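Local atomic coordinates of hypothetical protein VC1899 (Vibrio cholerae, PDB entry 1XMX), a protein that is of unknown function but carries a Card1-like endonuclease domain of the PDDEXK clan and probably binds nucleic acid. Residues A[31-36]-A[41-46]; A[16-21]-A[48-53]; A[89-94]-A[102-107]. All coordinates share one frame; numbering follows the deposited sequence.

Contact 1. Residues A[31-36]-A[41-46]; sequences IIFIGD and VIYQRL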
loop_
_atom_site.group_PDB
_atom_site.type_symbol
_atom_site.label_atom_id
_atom_site.label_comp_id
_atom_site.label_asym_id
_atom_site.label_seq_id
_atom_site.Cartn_x
_atom_site.Cartn_y
_atom_site.Cartn_z
ATOM N N ILE A 31 -6.682 -0.283 24.508
ATOM C CA ILE A 31 -6.050 -1.583 24.339
ATOM C C ILE A 31 -4.771 -1.626 25.119
ATOM O O ILE A 31 -4.002 -0.653 25.165
ATOM C CB ILE A 31 -5.784 -1.927 22.831
ATOM C CG1 ILE A 31 -5.045 -3.281 22.674
ATOM C CG2 ILE A 31 -5.044 -0.736 22.100
ATOM C CD1 ILE A 31 -5.130 -3.929 21.261
ATOM N N ILE A 32 -4.508 -2.796 25.682
ATOM C CA ILE A 32 -3.226 -3.064 26.325
ATOM C C ILE A 32 -2.541 -4.065 25.468
ATOM O O ILE A 32 -3.086 -5.164 25.196
ATOM C CB ILE A 32 -3.433 -3.663 27.762
ATOM C CG1 ILE A 32 -4.167 -2.631 28.610
ATOM C CG2 ILE A 32 -2.113 -4.164 28.424
ATOM C CD1 ILE A 32 -4.687 -3.139 29.891
ATOM N N PHE A 33 -1.353 -3.667 25.010
ATOM C CA PHE A 33 -0.541 -4.553 24.182
ATOM C C PHE A 33 0.383 -5.279 25.143
ATOM O O PHE A 33 0.904 -4.675 26.051
ATOM C CB PHE A 33 0.286 -3.739 23.196
ATOM C CG PHE A 33 -0.519 -3.033 22.154
ATOM C CD1 PHE A 33 -1.034 -3.730 21.066
ATOM C CD2 PHE A 33 -0.709 -1.672 22.227
ATOM C CE1 PHE A 33 -1.754 -3.059 20.065
ATOM C CE2 PHE A 33 -1.438 -1.004 21.236
ATOM C CZ PHE A 33 -1.944 -1.697 20.161
ATOM N N ILE A 34 0.561 -6.570 24.935
ATOM C CA ILE A 34 1.504 -7.384 25.690
ATOM C C ILE A 34 2.715 -7.624 24.765
ATOM O O ILE A 34 2.531 -7.902 23.597
ATOM C CB ILE A 34 0.860 -8.734 26.057
ATOM C CG1 ILE A 34 -0.153 -8.543 27.182
ATOM C CG2 ILE A 34 1.919 -9.801 26.482
ATOM C CD1 ILE A 34 -1.203 -9.628 27.220
ATOM N N GLY A 35 3.946 -7.446 25.255
ATOM C CA GLY A 35 5.129 -7.621 24.405
ATOM C C GLY A 35 6.363 -7.729 25.296
ATOM O O GLY A 35 6.282 -7.493 26.508
ATOM N N ASP A 36 7.513 -8.061 24.710
ATOM C CA ASP A 36 8.753 -8.005 25.458
ATOM C C ASP A 36 9.457 -6.665 25.292
ATOM O O ASP A 36 9.033 -5.841 24.472
ATOM C CB ASP A 36 9.646 -9.191 25.117
ATOM C CG ASP A 36 10.253 -9.107 23.730
ATOM O OD1 ASP A 36 10.500 -8.022 23.203
ATOM O OD2 ASP A 36 10.530 -10.153 23.155
ATOM N N VAL A 41 9.404 -0.317 20.638
ATOM C CA VAL A 41 9.330 0.570 19.456
ATOM C C VAL A 41 8.054 0.283 18.605
ATOM O O VAL A 41 7.374 1.207 18.172
ATOM C CB VAL A 41 10.646 0.535 18.637
ATOM C CG1 VAL A 41 10.901 -0.918 18.124
ATOM C CG2 VAL A 41 10.608 1.610 17.503
ATOM N N ILE A 42 7.724 -1.009 18.413
ATOM C CA ILE A 42 6.502 -1.412 17.755
ATOM C C ILE A 42 5.327 -0.824 18.529
ATOM O O ILE A 42 4.440 -0.178 17.942
ATOM C CB ILE A 42 6.350 -2.973 17.648
ATOM C CG1 ILE A 42 7.556 -3.599 16.908
ATOM C CG2 ILE A 42 5.096 -3.326 16.889
ATOM C CD1 ILE A 42 7.644 -5.136 17.062
ATOM N N TYR A 43 5.316 -1.003 19.845
ATOM C CA TYR A 43 4.335 -0.336 20.686
ATOM C C TYR A 43 4.148 1.188 20.438
ATOM O O TYR A 43 3.008 1.672 20.366
ATOM C CB TYR A 43 4.592 -0.603 22.160
ATOM C CG TYR A 43 3.792 0.307 23.091
ATOM C CD1 TYR A 43 2.405 0.143 23.261
ATOM C CD2 TYR A 43 4.417 1.339 23.794
ATOM C CE1 TYR A 43 1.650 1.003 24.144
ATOM C CE2 TYR A 43 3.709 2.159 24.667
ATOM C CZ TYR A 43 2.309 2.000 24.825
ATOM O OH TYR A 43 1.598 2.823 25.731
ATOM N N GLN A 44 5.248 1.923 20.411
ATOM C CA GLN A 44 5.255 3.348 20.177
ATOM C C GLN A 44 4.612 3.680 18.807
ATOM O O GLN A 44 3.784 4.597 18.712
ATOM C CB GLN A 44 6.677 3.905 20.293
ATOM C CG GLN A 44 7.252 3.793 21.724
ATOM C CD GLN A 44 8.758 4.135 21.791
ATOM O OE1 GLN A 44 9.411 4.366 20.774
ATOM N NE2 GLN A 44 9.296 4.155 22.994
ATOM N N ARG A 45 4.945 2.890 17.787
ATOM C CA ARG A 45 4.348 3.064 16.443
ATOM C C ARG A 45 2.841 2.759 16.412
ATOM O O ARG A 45 2.030 3.505 15.768
ATOM C CB ARG A 45 5.047 2.170 15.450
ATOM C CG ARG A 45 6.443 2.590 15.133
ATOM C CD ARG A 45 7.086 1.458 14.376
ATOM N NE ARG A 45 8.527 1.565 14.256
ATOM C CZ ARG A 45 9.335 0.521 14.024
ATOM N NH1 ARG A 45 8.828 -0.704 13.902
ATOM N NH2 ARG A 45 10.663 0.703 13.929
ATOM N N LEU A 46 2.464 1.630 17.010
ATOM C CA LEU A 46 1.049 1.284 17.171
ATOM C C LEU A 46 0.275 2.406 17.858
ATOM O O LEU A 46 -0.873 2.726 17.483
ATOM C CB LEU A 46 0.896 0.012 18.027
ATOM C CG LEU A 46 1.352 -1.246 17.317
ATOM C CD1 LEU A 46 1.293 -2.451 18.193
ATOM C CD2 LEU A 46 0.453 -1.502 16.060
#

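Contact 2. Residues A[16-21]-A[48-53]; sequences RLVTPL and DVLNKR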
loop_
_atom_site.group_PDB
_atom_site.type_symbol
_atom_site.label_atom_id
_atom_site.label_comp_id
_atom_site.label_asym_id
_atom_site.label_seq_id
_atom_site.Cartn_x
_atom_site.Cartn_y
_atom_site.Cartn_z
ATOM N N ARG A 16 -3.592 -6.311 12.535
ATOM C CA ARG A 16 -4.898 -6.826 12.901
ATOM C C ARG A 16 -5.214 -6.555 14.392
ATOM O O ARG A 16 -6.309 -6.848 14.834
ATOM C CB ARG A 16 -4.992 -8.333 12.557
ATOM C CG ARG A 16 -5.187 -8.595 11.062
ATOM C CD ARG A 16 -5.044 -10.075 10.838
ATOM N NE ARG A 16 -3.681 -10.516 11.153
ATOM C CZ ARG A 16 -3.388 -11.699 11.658
ATOM N NH1 ARG A 16 -4.362 -12.567 11.906
ATOM N NH2 ARG A 16 -2.131 -11.994 11.940
ATOM N N LEU A 17 -4.275 -5.980 15.139
ATOM C CA LEU A 17 -4.557 -5.436 16.502
ATOM C C LEU A 17 -5.082 -4.015 16.449
ATOM O O LEU A 17 -5.705 -3.546 17.395
ATOM C CB LEU A 17 -3.303 -5.452 17.363
ATOM C CG LEU A 17 -2.658 -6.804 17.602
ATOM C CD1 LEU A 17 -1.425 -6.668 18.531
ATOM C CD2 LEU A 17 -3.689 -7.821 18.167
ATOM N N VAL A 18 -4.866 -3.339 15.319
ATOM C CA VAL A 18 -5.308 -1.978 15.166
ATOM C C VAL A 18 -6.666 -1.918 14.444
ATOM O O VAL A 18 -7.544 -1.135 14.828
ATOM C CB VAL A 18 -4.248 -1.193 14.292
ATOM C CG1 VAL A 18 -4.752 0.134 13.819
ATOM C CG2 VAL A 18 -3.000 -0.973 15.078
ATOM N N THR A 19 -6.841 -2.709 13.371
ATOM C CA THR A 19 -8.058 -2.551 12.561
ATOM C C THR A 19 -9.423 -2.789 13.290
ATOM O O THR A 19 -10.387 -2.113 12.983
ATOM C CB THR A 19 -7.951 -3.300 11.228
ATOM O OG1 THR A 19 -7.766 -4.694 11.460
ATOM C CG2 THR A 19 -6.744 -2.788 10.406
ATOM N N PRO A 20 -9.521 -3.791 14.199
ATOM C CA PRO A 20 -10.694 -3.862 15.043
ATOM C C PRO A 20 -11.022 -2.577 15.828
ATOM O O PRO A 20 -12.219 -2.247 15.997
ATOM C CB PRO A 20 -10.351 -5.004 16.013
ATOM C CG PRO A 20 -9.390 -5.905 15.171
ATOM C CD PRO A 20 -8.586 -4.927 14.441
ATOM N N LEU A 21 -10.013 -1.858 16.298
ATOM C CA LEU A 21 -10.281 -0.597 17.032
ATOM C C LEU A 21 -10.666 0.563 16.140
ATOM O O LEU A 21 -11.188 1.549 16.620
ATOM C CB LEU A 21 -9.049 -0.219 17.885
ATOM C CG LEU A 21 -8.724 -1.234 19.034
ATOM C CD1 LEU A 21 -7.318 -1.053 19.472
ATOM C CD2 LEU A 21 -9.700 -1.107 20.245
ATOM N N ASP A 48 1.149 5.657 17.999
ATOM C CA ASP A 48 1.013 6.855 17.101
ATOM C C ASP A 48 -0.257 6.789 16.227
ATOM O O ASP A 48 -1.015 7.748 16.091
ATOM C CB ASP A 48 2.221 6.994 16.179
ATOM C CG ASP A 48 3.481 7.317 16.933
ATOM O OD1 ASP A 48 3.357 7.719 18.119
ATOM O OD2 ASP A 48 4.601 7.160 16.347
ATOM N N VAL A 49 -0.495 5.633 15.644
ATOM C CA VAL A 49 -1.675 5.453 14.824
ATOM C C VAL A 49 -2.970 5.509 15.699
ATOM O O VAL A 49 -3.958 6.225 15.379
ATOM C CB VAL A 49 -1.566 4.106 14.130
ATOM C CG1 VAL A 49 -2.910 3.682 13.519
ATOM C CG2 VAL A 49 -0.385 4.109 13.135
ATOM N N LEU A 50 -2.992 4.764 16.799
ATOM C CA LEU A 50 -4.277 4.679 17.587
ATOM C C LEU A 50 -4.502 5.948 18.333
ATOM O O LEU A 50 -5.628 6.427 18.353
ATOM C CB LEU A 50 -4.331 3.492 18.562
ATOM C CG LEU A 50 -4.482 2.151 17.801
ATOM C CD1 LEU A 50 -3.959 0.974 18.672
ATOM C CD2 LEU A 50 -5.895 1.868 17.268
ATOM N N ASN A 51 -3.451 6.492 18.954
ATOM C CA ASN A 51 -3.608 7.738 19.734
ATOM C C ASN A 51 -4.172 8.908 18.919
ATOM O O ASN A 51 -4.951 9.712 19.482
ATOM C CB ASN A 51 -2.314 8.192 20.434
ATOM C CG ASN A 51 -1.908 7.288 21.611
ATOM O OD1 ASN A 51 -0.788 7.440 22.159
ATOM N ND2 ASN A 51 -2.788 6.348 22.002
ATOM N N LYS A 52 -3.775 8.994 17.632
ATOM C CA LYS A 52 -4.346 9.925 16.619
ATOM C C LYS A 52 -5.870 9.924 16.673
ATOM O O LYS A 52 -6.489 10.961 16.502
ATOM C CB LYS A 52 -4.021 9.519 15.166
ATOM C CG LYS A 52 -2.731 10.024 14.499
ATOM C CD LYS A 52 -2.847 9.731 12.970
ATOM C CE LYS A 52 -1.519 9.367 12.268
ATOM N NZ LYS A 52 -1.097 10.396 11.202
ATOM N N ARG A 53 -6.448 8.735 16.860
ATOM C CA ARG A 53 -7.898 8.557 16.940
ATOM C C ARG A 53 -8.419 8.586 18.333
ATOM O O ARG A 53 -9.567 8.197 18.553
ATOM C CB ARG A 53 -8.314 7.232 16.369
ATOM C CG ARG A 53 -8.282 7.204 14.883
ATOM C CD ARG A 53 -6.994 6.746 14.333
ATOM N NE ARG A 53 -7.227 6.444 12.936
ATOM C CZ ARG A 53 -6.269 6.285 12.035
ATOM N NH1 ARG A 53 -5.002 6.408 12.401
ATOM N NH2 ARG A 53 -6.582 6.025 10.770
#

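Contact 3. Residues A[89-94]-A[102-107]; sequences VKFNAS and LSAYEV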
loop_
_atom_site.group_PDB
_atom_site.type_symbol
_atom_site.label_atom_id
_atom_site.label_comp_id
_atom_site.label_asym_id
_atom_site.label_seq_id
_atom_site.Cartn_x
_atom_site.Cartn_y
_atom_site.Cartn_z
ATOM N N VAL A 89 -12.870 -7.152 29.346
ATOM C CA VAL A 89 -11.781 -7.525 28.481
ATOM C C VAL A 89 -12.222 -8.319 27.255
ATOM O O VAL A 89 -13.079 -9.199 27.334
ATOM C CB VAL A 89 -10.666 -8.292 29.231
ATOM C CG1 VAL A 89 -9.528 -8.698 28.278
ATOM C CG2 VAL A 89 -10.123 -7.408 30.322
ATOM N N LYS A 90 -11.635 -7.981 26.119
ATOM C CA LYS A 90 -11.767 -8.793 24.934
ATOM C C LYS A 90 -10.363 -9.047 24.426
ATOM O O LYS A 90 -9.549 -8.113 24.255
ATOM C CB LYS A 90 -12.618 -8.105 23.847
ATOM C CG LYS A 90 -14.054 -7.943 24.211
ATOM C CD LYS A 90 -14.888 -7.837 22.922
ATOM C CE LYS A 90 -16.135 -7.006 23.166
ATOM N NZ LYS A 90 -17.301 -7.054 22.165
ATOM N N PHE A 91 -10.091 -10.314 24.178
ATOM C CA PHE A 91 -8.763 -10.727 23.814
ATOM C C PHE A 91 -8.748 -10.882 22.274
ATOM O O PHE A 91 -9.488 -11.694 21.688
ATOM C CB PHE A 91 -8.355 -12.020 24.531
ATOM C CG PHE A 91 -6.973 -12.574 24.095
ATOM C CD1 PHE A 91 -5.885 -11.714 23.847
ATOM C CD2 PHE A 91 -6.771 -13.954 23.974
ATOM C CE1 PHE A 91 -4.618 -12.251 23.451
ATOM C CE2 PHE A 91 -5.557 -14.480 23.606
ATOM C CZ PHE A 91 -4.456 -13.631 23.352
ATOM N N ASN A 92 -7.941 -10.045 21.656
ATOM C CA ASN A 92 -7.660 -10.140 20.253
ATOM C C ASN A 92 -6.447 -11.085 20.072
ATOM O O ASN A 92 -5.304 -10.722 20.373
ATOM C CB ASN A 92 -7.326 -8.766 19.696
ATOM C CG ASN A 92 -7.066 -8.786 18.167
ATOM O OD1 ASN A 92 -6.699 -9.847 17.588
ATOM N ND2 ASN A 92 -7.214 -7.613 17.516
ATOM N N ALA A 93 -6.731 -12.293 19.634
ATOM C CA ALA A 93 -5.747 -13.329 19.457
ATOM C C ALA A 93 -5.222 -13.382 18.021
ATOM O O ALA A 93 -4.736 -14.432 17.592
ATOM C CB ALA A 93 -6.405 -14.701 19.798
ATOM N N SER A 94 -5.329 -12.285 17.281
ATOM C CA SER A 94 -4.900 -12.256 15.879
ATOM C C SER A 94 -3.352 -12.369 15.703
ATOM O O SER A 94 -2.863 -12.829 14.649
ATOM C CB SER A 94 -5.382 -10.955 15.196
ATOM O OG SER A 94 -6.796 -10.851 15.245
ATOM N N LEU A 102 -0.805 -18.712 23.183
ATOM C CA LEU A 102 -1.504 -19.759 23.880
ATOM C C LEU A 102 -1.406 -19.637 25.405
ATOM O O LEU A 102 -2.283 -20.116 26.098
ATOM C CB LEU A 102 -1.039 -21.141 23.429
ATOM C CG LEU A 102 -1.318 -21.397 21.953
ATOM C CD1 LEU A 102 -0.909 -22.793 21.625
ATOM C CD2 LEU A 102 -2.791 -21.197 21.714
ATOM N N SER A 103 -0.371 -18.979 25.916
ATOM C CA SER A 103 -0.300 -18.711 27.347
ATOM C C SER A 103 -1.375 -17.686 27.709
ATOM O O SER A 103 -2.111 -17.899 28.648
ATOM C CB SER A 103 1.065 -18.144 27.737
ATOM O OG SER A 103 2.092 -19.050 27.401
ATOM N N ALA A 104 -1.438 -16.574 26.962
ATOM C CA ALA A 104 -2.478 -15.575 27.153
ATOM C C ALA A 104 -3.867 -16.164 26.966
ATOM O O ALA A 104 -4.764 -15.819 27.721
ATOM C CB ALA A 104 -2.289 -14.412 26.215
ATOM N N TYR A 105 -4.057 -16.998 25.934
ATOM C CA TYR A 105 -5.362 -17.665 25.726
ATOM C C TYR A 105 -5.857 -18.435 26.983
ATOM O O TYR A 105 -7.075 -18.329 27.388
ATOM C CB TYR A 105 -5.331 -18.611 24.511
ATOM C CG TYR A 105 -6.700 -19.230 24.170
ATOM C CD1 TYR A 105 -7.170 -20.389 24.797
ATOM C CD2 TYR A 105 -7.532 -18.629 23.240
ATOM C CE1 TYR A 105 -8.459 -20.934 24.487
ATOM C CE2 TYR A 105 -8.784 -19.171 22.931
ATOM C CZ TYR A 105 -9.237 -20.313 23.553
ATOM O OH TYR A 105 -10.515 -20.795 23.190
ATOM N N GLU A 106 -4.945 -19.210 27.591
ATOM C CA GLU A 106 -5.315 -20.022 28.778
ATOM C C GLU A 106 -5.799 -19.089 29.899
ATOM O O GLU A 106 -6.833 -19.322 30.514
ATOM C CB GLU A 106 -4.153 -20.884 29.283
ATOM C CG GLU A 106 -4.538 -21.818 30.458
ATOM C CD GLU A 106 -3.325 -22.402 31.226
ATOM O OE1 GLU A 106 -2.444 -21.602 31.637
ATOM O OE2 GLU A 106 -3.245 -23.652 31.448
ATOM N N VAL A 107 -5.024 -18.044 30.165
ATOM C CA VAL A 107 -5.348 -17.123 31.239
ATOM C C VAL A 107 -6.704 -16.441 30.968
ATOM O O VAL A 107 -7.626 -16.480 31.788
ATOM C CB VAL A 107 -4.236 -16.043 31.448
ATOM C CG1 VAL A 107 -4.667 -15.079 32.531
ATOM C CG2 VAL A 107 -2.896 -16.709 31.809
#

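Contact 1. Residues A[31-36]-A[41-46]
With its CG anti to the carbonyl carbon (chi1 -67°), Phe33 sends its ring from strand 31-35 toward the helix, while Tyr43, its CG anti to the backbone N (chi1 167°), swings its ring back toward the strand. The two meet with Phe33 CD2 lying 3.7 Å from Tyr43 CD1. From the tyrosine's point of view the phenylalanine arrives in plane, at the edge of the ring on the CD1-CE1 side. The third partner, Leu46, stands one helical turn further on and approaches differently: its CD1 methyl sits over a face of the Phe33 ring, 3.9 Å from the centroid and 21° off the ring normal, a CH-pi contact displaced toward the rim. The closest pair there is Leu46 CD1 and Phe33 CE1 at 3.6 Å, with Leu46 CB resting near the CZ end of the ring. On the opposite face, Ile31 CG1 of the same strand lies over the ring centre. The phenyl group is thus held between two aliphatic side chains, one from its own strand and one from the helix, and the contact is wholly apolar. Tyr43 also meets the ring of Phe59, the planes nearly parallel, and its OH makes a weak hydrogen bond to Thr57 O, which ties the residue to strand 56-61. Strand 30-35 and helix 40-52 are the first two elements of a beta-alpha-beta unit completed by strand 56-61; strand 4-9 pairs with strand 30-35 on its other side, and helix 15-22 packs Leu17 against Phe33 and Val18 against Leu46.

Contact 2. Residues A[16-21]-A[48-53]
Two neighbouring helices covering the parallel part of a mixed sheet, as in an alpha/beta fold of Rossmann-like layout, meet here through a small set of branched aliphatic side chains. The helical parts 16-21 and 48-52 run almost parallel, their axes inclined by 7° and approaching to 10.8 Å, and the side chains, not the backbones, make the contact. The first of them is weakly bonded and kinked near Pro20 and Leu21. Val18 and Leu50, whose CA atoms are 7.2 Å apart, form the middle of the interface. Their side chains run alongside one another in opposite senses, each valine methyl meeting a different leucine methyl: Val18 CG1 is 4.0 Å from Leu50 CD2, and Val18 CG2 faces Leu50 CD1. The same Val18 CG1, anti to the backbone N (chi1 167°), also reaches Val49 CG1 at 4.0 Å, the two valines lying roughly perpendicular. Leu21, one turn beyond Val18, closes the other end by lying across Leu50: its CB is 3.8 Å from Leu50 CD2, and its CD1 touches both leucine methyls. Leu50 therefore fits between Val18 and Leu21, while Val49 widens the contact on the flank.

At the C-terminal end of helix 40-52, Arg53 folds its guanidinium back onto the chain. NH1 gives a hydrogen bond of 3.2 Å to Val49 O, which lies near the guanidinium plane, although the donor is tilted 35° from the carbonyl plane. NH2 of Arg53 forms a salt bridge with Asp146, which links the end of the helix to helix 144-150. Val49 packs against that same helix, whereas Leu21 and Leu50 turn onto Ile31 of strand 30-35 and Leu17 reaches Asn92 of strand 88-92.

Contact 3. Residues A[89-94]-A[102-107]
Phe91 and Ala104 make the close part of this strand-to-helix contact: Phe91 CZ stands 3.7 Å from Ala104 CB. The ring projects from strand 89-92 because its CG lies anti to the backbone N (chi1 176°), and its far end abuts the helix where the alanine offers only a methyl group. That small side chain is consistent with the ring's close approach to the helical backbone, with Phe91 CE2 3.7 Å from Tyr105 N. Ala93 CA lies over one face of the ring, offset toward the rim, and Phe108 meets it edge-to-face.

The looser side is the side chain of Tyr105, a partly exposed residue. Its CB approaches Phe91 CE2 only to 4.2 Å; its side chain also packs on Ile115 of strand 115-118. Further along, Glu106 is exposed and forms a salt bridge with Lys72.

At the end of the strand, Asn92 OD1 takes two bonds from Ser94: one from N at 2.8 Å, with the donor in the carbonyl plane, and one from OG at 2.6 Å, tilted 16° from it. The first defines an Asx turn, which bends the chain as it leaves the sheet. Strand 88-92, helix 98-110 and strand 115-118 form a beta-alpha-beta crossover, and Phe91, packed between the strand and the helix that follows it, contributes to the interior of this crossover.

In the fold
The three contacts illustrate how one mixed, largely parallel sheet is covered by its helices. Contacts 1 and 3 each join a strand to the helix that follows it, and both depend on a phenylalanine; contact 2 instead joins two helices through aliphatic side chains alone. Contacts 1 and 2 share helix 40-52 and form one continuous core, with Phe33 CZ 3.7 Å from Leu50 CD1. Contact 3 does not touch contact 1, but meets contact 2 by polar means as well, through a probable hydrogen bond from Asn92 ND2 to Arg16 O. All touching residues of contact 2 are buried, whereas contacts 1 and 3 each include a partly exposed tyrosine.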